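Local coordinates for protein 4'-phospho-dehydrooxetanocin synthase (Bacillus megaterium, PDB 5UL3) that catalyses the oxidative ring contraction of dAMP to an oxetane aldehyde in oxetanocin A biosynthesis, using cobalamin, a [4Fe-4S] cluster and S-adenosylmethionine, at residues E195-I200 against S211-G216; F394-R399 against H421-A426; E415-W420 against S463-N468. All coordinates share one frame; numbering follows the deposited sequence. Where two conformers were deposited one is given.

Contact 1. Residues E195-I200 against S211-G216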
loop_
_atom_site.group_PDB
_atom_site.type_symbol
_atom_site.label_atom_id
_atom_site.label_comp_id
_atom_site.label_asym_id
_atom_site.label_seq_id
_atom_site.Cartn_x
_atom_site.Cartn_y
_atom_site.Cartn_z
ATOM N N GLU A 195 -19.191 -5.687 -13.468
ATOM C CA GLU A 195 -19.460 -7.031 -13.985
ATOM C C GLU A 195 -19.844 -7.989 -12.864
ATOM O O GLU A 195 -20.797 -8.770 -12.992
ATOM C CB GLU A 195 -18.242 -7.569 -14.733
ATOM C CG GLU A 195 -17.947 -6.869 -16.056
ATOM C CD GLU A 195 -16.850 -7.561 -16.847
ATOM O OE1 GLU A 195 -16.675 -8.785 -16.659
ATOM O OE2 GLU A 195 -16.171 -6.885 -17.655
ATOM N N ILE A 196 -19.096 -7.957 -11.759
ATOM C CA ILE A 196 -19.387 -8.858 -10.649
ATOM C C ILE A 196 -20.707 -8.484 -9.997
ATOM O O ILE A 196 -21.526 -9.358 -9.695
ATOM C CB ILE A 196 -18.228 -8.865 -9.637
ATOM C CG1 ILE A 196 -16.966 -9.434 -10.283
ATOM C CG2 ILE A 196 -18.599 -9.685 -8.402
ATOM C CD1 ILE A 196 -15.707 -9.236 -9.456
ATOM N N LEU A 197 -20.942 -7.179 -9.776
ATOM C CA LEU A 197 -22.211 -6.734 -9.202
ATOM C C LEU A 197 -23.387 -7.113 -10.099
ATOM O O LEU A 197 -24.433 -7.553 -9.610
ATOM C CB LEU A 197 -22.178 -5.218 -8.968
ATOM C CG LEU A 197 -21.319 -4.819 -7.755
ATOM C CD1 LEU A 197 -21.061 -3.298 -7.702
ATOM C CD2 LEU A 197 -21.982 -5.313 -6.463
ATOM N N ASP A 198 -23.241 -6.926 -11.414
ATOM C CA ASP A 198 -24.295 -7.336 -12.346
ATOM C C ASP A 198 -24.698 -8.791 -12.119
ATOM O O ASP A 198 -25.886 -9.105 -11.989
ATOM C CB ASP A 198 -23.829 -7.136 -13.791
ATOM C CG ASP A 198 -23.860 -5.679 -14.237
ATOM O OD1 ASP A 198 -24.337 -4.782 -13.498
ATOM O OD2 ASP A 198 -23.387 -5.429 -15.360
ATOM N N LEU A 199 -23.706 -9.690 -12.030
ATOM C CA LEU A 199 -23.973 -11.116 -11.847
ATOM C C LEU A 199 -24.546 -11.422 -10.467
ATOM O O LEU A 199 -25.396 -12.308 -10.325
ATOM C CB LEU A 199 -22.688 -11.905 -12.060
ATOM C CG LEU A 199 -22.311 -12.079 -13.521
ATOM C CD1 LEU A 199 -20.842 -12.400 -13.614
ATOM C CD2 LEU A 199 -23.155 -13.209 -14.093
ATOM N N ILE A 200 -24.073 -10.720 -9.433
ATOM C CA ILE A 200 -24.630 -10.915 -8.097
ATOM C C ILE A 200 -26.111 -10.571 -8.086
ATOM O O ILE A 200 -26.936 -11.331 -7.567
ATOM C CB ILE A 200 -23.862 -10.068 -7.064
ATOM C CG1 ILE A 200 -22.469 -10.650 -6.840
ATOM C CG2 ILE A 200 -24.658 -9.997 -5.752
ATOM C CD1 ILE A 200 -21.567 -9.732 -5.996
ATOM N N SER A 211 -28.713 -11.623 -0.140
ATOM C CA SER A 211 -27.632 -11.008 0.616
ATOM C C SER A 211 -27.777 -9.495 0.619
ATOM O O SER A 211 -28.226 -8.885 -0.360
ATOM C CB SER A 211 -26.257 -11.378 0.035
ATOM O OG SER A 211 -26.112 -12.771 -0.182
ATOM N N ILE A 212 -27.381 -8.903 1.745
ATOM C CA ILE A 212 -26.993 -7.500 1.763
ATOM C C ILE A 212 -25.711 -7.351 0.961
ATOM O O ILE A 212 -24.741 -8.089 1.183
ATOM C CB ILE A 212 -26.778 -7.032 3.211
ATOM C CG1 ILE A 212 -28.059 -7.180 4.030
ATOM C CG2 ILE A 212 -26.243 -5.575 3.233
ATOM C CD1 ILE A 212 -27.827 -6.936 5.521
ATOM N N ILE A 213 -25.695 -6.408 0.019
ATOM C CA ILE A 213 -24.538 -6.169 -0.840
ATOM C C ILE A 213 -23.901 -4.851 -0.425
ATOM O O ILE A 213 -24.594 -3.832 -0.306
ATOM C CB ILE A 213 -24.933 -6.124 -2.325
ATOM C CG1 ILE A 213 -25.786 -7.342 -2.688
ATOM C CG2 ILE A 213 -23.692 -6.082 -3.201
ATOM C CD1 ILE A 213 -25.070 -8.660 -2.490
ATOM N N THR A 214 -22.586 -4.860 -0.223
ATOM C CA THR A 214 -21.871 -3.631 0.096
ATOM C C THR A 214 -20.563 -3.588 -0.688
ATOM O O THR A 214 -20.008 -4.624 -1.058
ATOM C CB THR A 214 -21.639 -3.502 1.626
ATOM O OG1 THR A 214 -20.931 -2.287 1.917
ATOM C CG2 THR A 214 -20.861 -4.679 2.199
ATOM N N VAL A 215 -20.084 -2.376 -0.982
ATOM C CA VAL A 215 -18.763 -2.215 -1.579
ATOM C C VAL A 215 -18.008 -1.223 -0.709
ATOM O O VAL A 215 -18.609 -0.354 -0.071
ATOM C CB VAL A 215 -18.781 -1.726 -3.047
ATOM C CG1 VAL A 215 -19.323 -2.831 -4.007
ATOM C CG2 VAL A 215 -19.575 -0.431 -3.175
ATOM N N GLY A 216 -16.686 -1.366 -0.678
ATOM C CA GLY A 216 -15.859 -0.463 0.109
ATOM C C GLY A 216 -14.566 -0.145 -0.608
ATOM O O GLY A 216 -14.390 -0.520 -1.777
#

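Contact 2. Residues F394-R399 against H421-A426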
loop_
_atom_site.group_PDB
_atom_site.type_symbol
_atom_site.label_atom_id
_atom_site.label_comp_id
_atom_site.label_asym_id
_atom_site.label_seq_id
_atom_site.Cartn_x
_atom_site.Cartn_y
_atom_site.Cartn_z
ATOM N N PHE A 394 12.214 -5.149 6.501
ATOM C CA PHE A 394 10.897 -4.553 6.342
ATOM C C PHE A 394 11.016 -3.192 5.669
ATOM O O PHE A 394 12.017 -2.486 5.826
ATOM C CB PHE A 394 10.133 -4.471 7.687
ATOM C CG PHE A 394 10.757 -3.574 8.741
ATOM C CD1 PHE A 394 11.786 -4.038 9.548
ATOM C CD2 PHE A 394 10.251 -2.293 8.978
ATOM C CE1 PHE A 394 12.346 -3.234 10.554
ATOM C CE2 PHE A 394 10.799 -1.473 9.986
ATOM C CZ PHE A 394 11.846 -1.953 10.778
ATOM N N ASP A 395 10.005 -2.863 4.871
ATOM C CA ASP A 395 9.919 -1.594 4.161
ATOM C C ASP A 395 8.799 -0.743 4.757
ATOM O O ASP A 395 7.773 -1.276 5.176
ATOM C CB ASP A 395 9.621 -1.822 2.677
ATOM C CG ASP A 395 10.721 -2.620 1.952
ATOM O OD1 ASP A 395 11.759 -2.964 2.561
ATOM O OD2 ASP A 395 10.511 -2.919 0.768
ATOM N N PHE A 396 8.971 0.581 4.752
ATOM C CA PHE A 396 7.883 1.479 5.139
ATOM C C PHE A 396 8.118 2.836 4.495
ATOM O O PHE A 396 9.157 3.074 3.883
ATOM C CB PHE A 396 7.742 1.604 6.659
ATOM C CG PHE A 396 8.956 2.182 7.367
ATOM C CD1 PHE A 396 9.079 3.547 7.557
ATOM C CD2 PHE A 396 9.928 1.343 7.908
ATOM C CE1 PHE A 396 10.185 4.078 8.242
ATOM C CE2 PHE A 396 11.021 1.859 8.602
ATOM C CZ PHE A 396 11.148 3.225 8.772
ATOM N N ALA A 397 7.132 3.725 4.638
ATOM C CA ALA A 397 7.191 5.068 4.077
ATOM C C ALA A 397 7.271 6.104 5.195
ATOM O O ALA A 397 6.788 5.876 6.305
ATOM C CB ALA A 397 5.965 5.366 3.212
ATOM N N ALA A 398 7.880 7.247 4.886
ATOM C CA ALA A 398 8.020 8.303 5.892
ATOM C C ALA A 398 8.175 9.652 5.212
ATOM O O ALA A 398 8.671 9.737 4.085
ATOM C CB ALA A 398 9.228 8.051 6.803
ATOM N N ARG A 399 7.765 10.716 5.923
ATOM C CA ARG A 399 8.029 12.075 5.466
ATOM C C ARG A 399 9.469 12.465 5.769
ATOM O O ARG A 399 10.067 11.992 6.738
ATOM C CB ARG A 399 7.117 13.105 6.162
ATOM C CG ARG A 399 5.697 12.703 6.400
ATOM C CD ARG A 399 4.853 13.916 6.885
ATOM N NE ARG A 399 5.373 14.595 8.068
ATOM C CZ ARG A 399 5.019 14.294 9.314
ATOM N NH1 ARG A 399 5.529 14.971 10.336
ATOM N NH2 ARG A 399 4.156 13.311 9.544
ATOM N N HIS A 421 18.327 4.690 13.492
ATOM C CA HIS A 421 19.372 3.677 13.614
ATOM C C HIS A 421 18.789 2.365 14.108
ATOM O O HIS A 421 19.110 1.298 13.573
ATOM C CB HIS A 421 20.482 4.155 14.548
ATOM C CG HIS A 421 21.629 3.195 14.663
ATOM N ND1 HIS A 421 22.205 2.867 15.872
ATOM C CD2 HIS A 421 22.309 2.497 13.721
ATOM C CE1 HIS A 421 23.185 2.005 15.671
ATOM N NE2 HIS A 421 23.275 1.768 14.376
ATOM N N TYR A 422 17.916 2.425 15.122
ATOM C CA TYR A 422 17.242 1.216 15.586
ATOM C C TYR A 422 16.437 0.573 14.468
ATOM O O TYR A 422 16.375 -0.658 14.377
ATOM C CB TYR A 422 16.333 1.525 16.779
ATOM C CG TYR A 422 17.029 1.334 18.114
ATOM C CD1 TYR A 422 17.788 2.344 18.664
ATOM C CD2 TYR A 422 16.960 0.125 18.791
ATOM C CE1 TYR A 422 18.440 2.176 19.871
ATOM C CE2 TYR A 422 17.611 -0.059 20.005
ATOM C CZ TYR A 422 18.348 0.977 20.536
ATOM O OH TYR A 422 19.001 0.828 21.737
ATOM N N CYS A 423 15.781 1.385 13.627
ATOM C CA CYS A 423 15.077 0.819 12.476
ATOM C C CYS A 423 16.044 0.062 11.569
ATOM O O CYS A 423 15.760 -1.061 11.140
ATOM C CB CYS A 423 14.377 1.913 11.683
ATOM S SG CYS A 423 12.935 2.574 12.533
ATOM N N ALA A 424 17.196 0.664 11.268
ATOM C CA ALA A 424 18.185 -0.029 10.444
ATOM C C ALA A 424 18.646 -1.327 11.105
ATOM O O ALA A 424 18.738 -2.376 10.447
ATOM C CB ALA A 424 19.375 0.888 10.166
ATOM N N LEU A 425 18.961 -1.270 12.401
ATOM C CA LEU A 425 19.408 -2.465 13.112
ATOM C C LEU A 425 18.367 -3.571 13.039
ATOM O O LEU A 425 18.713 -4.754 12.922
ATOM C CB LEU A 425 19.713 -2.140 14.574
ATOM C CG LEU A 425 20.928 -1.259 14.871
ATOM C CD1 LEU A 425 21.010 -0.975 16.361
ATOM C CD2 LEU A 425 22.194 -1.955 14.399
ATOM N N ALA A 426 17.086 -3.210 13.112
ATOM C CA ALA A 426 16.040 -4.225 13.150
ATOM C C ALA A 426 15.639 -4.729 11.769
ATOM O O ALA A 426 14.789 -5.622 11.684
ATOM C CB ALA A 426 14.810 -3.676 13.873
#

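Contact 3. Residues E415-W420 against S463-N468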
loop_
_atom_site.group_PDB
_atom_site.type_symbol
_atom_site.label_atom_id
_atom_site.label_comp_id
_atom_site.label_asym_id
_atom_site.label_seq_id
_atom_site.Cartn_x
_atom_site.Cartn_y
_atom_site.Cartn_z
ATOM N N GLU A 415 17.582 12.358 18.905
ATOM C CA GLU A 415 16.794 11.188 19.288
ATOM C C GLU A 415 16.110 10.565 18.076
ATOM O O GLU A 415 15.926 9.343 18.026
ATOM C CB GLU A 415 15.768 11.575 20.362
ATOM C CG GLU A 415 14.994 10.401 20.972
ATOM C CD GLU A 415 15.870 9.467 21.802
ATOM O OE1 GLU A 415 15.664 8.238 21.730
ATOM O OE2 GLU A 415 16.762 9.960 22.526
ATOM N N ARG A 416 15.749 11.382 17.084
ATOM C CA ARG A 416 15.186 10.856 15.850
ATOM C C ARG A 416 16.218 10.024 15.092
ATOM O O ARG A 416 15.895 8.947 14.571
ATOM C CB ARG A 416 14.674 12.016 14.998
ATOM C CG ARG A 416 13.678 11.643 13.934
ATOM C CD ARG A 416 12.733 10.535 14.410
ATOM N NE ARG A 416 11.717 10.987 15.356
ATOM C CZ ARG A 416 10.496 11.388 15.007
ATOM N NH1 ARG A 416 10.137 11.424 13.734
ATOM N NH2 ARG A 416 9.629 11.757 15.931
ATOM N N LEU A 417 17.469 10.499 15.031
ATOM C CA LEU A 417 18.525 9.721 14.380
ATOM C C LEU A 417 18.745 8.393 15.096
ATOM O O LEU A 417 18.905 7.348 14.449
ATOM C CB LEU A 417 19.821 10.531 14.330
ATOM C CG LEU A 417 21.003 9.814 13.683
ATOM C CD1 LEU A 417 20.710 9.540 12.215
ATOM C CD2 LEU A 417 22.263 10.663 13.845
ATOM N N LYS A 418 18.730 8.406 16.434
ATOM C CA LYS A 418 18.817 7.149 17.176
ATOM C C LYS A 418 17.689 6.193 16.794
ATOM O O LYS A 418 17.919 4.994 16.588
ATOM C CB LYS A 418 18.795 7.419 18.681
ATOM C CG LYS A 418 18.710 6.143 19.511
ATOM C CD LYS A 418 18.792 6.429 21.026
ATOM C CE LYS A 418 18.712 5.120 21.819
ATOM N NZ LYS A 418 18.446 5.336 23.282
ATOM N N MET A 419 16.463 6.705 16.688
ATOM C CA MET A 419 15.330 5.863 16.305
ATOM C C MET A 419 15.537 5.260 14.921
ATOM O O MET A 419 15.310 4.059 14.708
ATOM C CB MET A 419 14.030 6.680 16.341
ATOM C CG MET A 419 12.758 5.858 16.055
ATOM S SD MET A 419 11.502 6.892 15.253
ATOM C CE MET A 419 12.281 7.101 13.661
ATOM N N TRP A 420 15.959 6.082 13.958
ATOM C CA TRP A 420 16.209 5.553 12.622
ATOM C C TRP A 420 17.322 4.509 12.635
ATOM O O TRP A 420 17.272 3.531 11.873
ATOM C CB TRP A 420 16.539 6.705 11.670
ATOM C CG TRP A 420 15.310 7.377 11.142
ATOM C CD1 TRP A 420 14.691 8.511 11.642
ATOM C CD2 TRP A 420 14.516 6.944 10.031
ATOM N NE1 TRP A 420 13.573 8.804 10.892
ATOM C CE2 TRP A 420 13.444 7.860 9.898
ATOM C CE3 TRP A 420 14.608 5.871 9.128
ATOM C CZ2 TRP A 420 12.480 7.736 8.896
ATOM C CZ3 TRP A 420 13.642 5.751 8.141
ATOM C CH2 TRP A 420 12.591 6.682 8.032
ATOM N N SER A 463 20.428 7.517 4.543
ATOM C CA SER A 463 21.361 6.705 3.756
ATOM C C SER A 463 22.625 6.375 4.549
ATOM O O SER A 463 23.154 5.258 4.429
ATOM C CB SER A 463 21.697 7.400 2.435
ATOM O OG SER A 463 22.347 8.644 2.625
ATOM N N ALA A 464 23.087 7.294 5.408
ATOM C CA ALA A 464 24.263 7.016 6.226
ATOM C C ALA A 464 24.044 5.844 7.172
ATOM O O ALA A 464 25.020 5.212 7.591
ATOM C CB ALA A 464 24.678 8.272 7.018
ATOM N N LEU A 465 22.793 5.537 7.526
ATOM C CA LEU A 465 22.515 4.385 8.371
ATOM C C LEU A 465 22.442 3.072 7.596
ATOM O O LEU A 465 22.153 2.039 8.204
ATOM C CB LEU A 465 21.210 4.606 9.128
ATOM C CG LEU A 465 21.235 5.831 10.043
ATOM C CD1 LEU A 465 19.835 6.118 10.583
ATOM C CD2 LEU A 465 22.203 5.595 11.190
ATOM N N GLY A 466 22.682 3.086 6.289
ATOM C CA GLY A 466 22.658 1.853 5.504
ATOM C C GLY A 466 21.288 1.429 5.019
ATOM O O GLY A 466 21.142 0.318 4.491
ATOM N N ILE A 467 20.280 2.265 5.200
ATOM C CA ILE A 467 18.942 1.996 4.696
ATOM C C ILE A 467 18.921 2.351 3.218
ATOM O O ILE A 467 19.538 3.330 2.795
ATOM C CB ILE A 467 17.906 2.799 5.518
ATOM C CG1 ILE A 467 17.832 2.237 6.935
ATOM C CG2 ILE A 467 16.534 2.784 4.868
ATOM C CD1 ILE A 467 17.138 3.148 7.972
ATOM N N ASN A 468 18.125 1.609 2.404
ATOM C CA ASN A 468 18.137 1.676 0.921
ATOM C C ASN A 468 16.931 2.453 0.353
ATOM O O ASN A 468 15.896 1.865 0.032
ATOM C CB ASN A 468 18.192 0.249 0.366
ATOM C CG ASN A 468 18.123 0.168 -1.177
ATOM O OD1 ASN A 468 18.220 1.166 -1.890
ATOM N ND2 ASN A 468 17.962 -1.057 -1.686
#

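Contact 1. Residues E195-I200 against S211-G216
Ile213 and Val215 of strand 212-216 meet Leu197 and Ile200 of helix 190-205, and the meeting is a compact example of how a Rossmann fold, here the one that houses cobalamin, seats a helix on the parallel strands of its sheet. Strand 180-184, this helix and strand 212-216 form a beta-alpha-beta unit, with the helix running back over the sheet: the axes of segments 195-200 and 212-216 lie 11.1 Å apart and are almost antiparallel, at 173°. Ser211, just before the strand, hydrogen-bonds through its OG to the carbonyl O of Pro178. Ile213 then points toward the helix and divides its two branches between two partners. Its CD1 meets CG2 of Ile200 at 3.5 Å, while its CG2 lies 3.8 Å from CD2 of Leu197; in both pairs the side chains run alongside each other from opposite directions. Chi1 of -50° sets CG1 beside the backbone N and CG2 opposite it, and chi2 of -61° then turns CD1 to Ile200. Thr214 lies on the other side of the sheet, toward helix 242-252; its OG1 bonds to the carbonyl O of Leu235, and the residue touches cobalamin. Val215 returns to the helix 190-205 side, just ahead of Gly216, which like Thr214 touches the cofactor. Leu183 of the neighbouring strand 180-184 packs on both Leu197 and Val215, continuing the apolar layer under the helix. Between those two residues the contact is looser than at Ile213: CD1 of Leu197 lies 4.1 Å from CG1 of Val215.

Contact 2. Residues F394-R399 against H421-A426
Phe394 reaches helix 410-426 with the far end of its ring, whereas its CB leaves the backbone across the line to the helix. Chi1 of 64° places CG between the backbone N and the carbonyl carbon, and from there the ring extends toward the last turn of the helix. On one side of the ring CD1 is 4.0 Å from the carbonyl O of Ala426. The next atom, CE1, makes the nearest approach, 3.6 Å from that same O, which lies at the ring edge and close to its plane, facing the ring's C-H rim. CE1 also meets CB of Ala426 at 4.2 Å. At the tip, CZ stands 4.0 Å from the carbonyl O of Cys423, which approaches obliquely. Strand 393-398 and helix 410-426 are the first two elements of a beta-alpha-beta unit completed by strand 432-436, within the partial TIM barrel of the AdoMet radical domain. Two residues along, Phe396 points toward the same helix and offers its CZ to SG of Cys423, a sulfur-aromatic contact in which the sulfur sits 5.3 Å from the ring centroid and 64° off the ring normal. Leu385 and Cys382 of helix 374-386 pack on Phe394 and Ala426, respectively. Beyond the contact, Arg399 touches the iron-sulfur cluster, and its NH2 and NH1 form salt bridges with Glu364 OE2 and Asp401 OD2.

Contact 3. Residues E415-W420 against S463-N468
Trp420 and Leu465 mark the nearest backbone approach, 7.7 Å between their CA atoms, where helix 410-426 meets the end of helix 452-464. The second helix stops in a Schellman motif: Gly466 turns to a positive phi of 85°, and two bonds run back into the last turn, one of them from Gly466 N to the carbonyl O of Ser463 at 2.9 Å. This turn leaves Leu465 before the glycine and Ile467 after it both pointing toward helix 410-426. Leu465 lays CD1 against two residues three apart on that helix, Leu417 and Trp420. The methyl is 3.5 Å from CB of Trp420 and 3.9 Å from CD1 of Leu417, with the two leucine side chains set aslant. Ile467 takes the indole instead: its CD1 comes to the ring edge, nearly in the ring plane, 3.9 Å from CE3 of Trp420, and the two side chains cross at about a right angle. The indole is held from further directions. One face carries CE of Met419, 3.4 Å above the plane and displaced toward the rim, and NE1 hydrogen-bonds to the carbonyl O of Ser402, an oxygen that also accepts from NH1 of Arg416. Val462 of helix 452-464 touches both Trp420 and Ile467, while Leu513 and Tyr514 of helix 510-519 pack on Leu417. Across the two segments the contact is apolar packing between neighbouring outer helices of the partial TIM barrel, made where a Schellman-capped helix ends and the chain turns in toward strand 470-473.

From the N terminus, contact 1 comes first: it closes the short connection between helix 190-205 and strand 212-216 in the Rossmann domain, and is complete before the other two begin. Contact 2 then opens in strand 393-398 and closes on the end of helix 410-426. Contact 3 starts earlier in that helix and closes beyond strand 432-436, so contacts 2 and 3 cross along the chain. Their centres are about 8 Å apart, and they touch, for example where CE1 of Phe396 meets CH2 of Trp420 at 3.6 Å. Contact 2 ties helix 410-426 to the barrel sheet, contact 3 ties it to the end of helix 452-464, and contact 1 lies across the chain's centre.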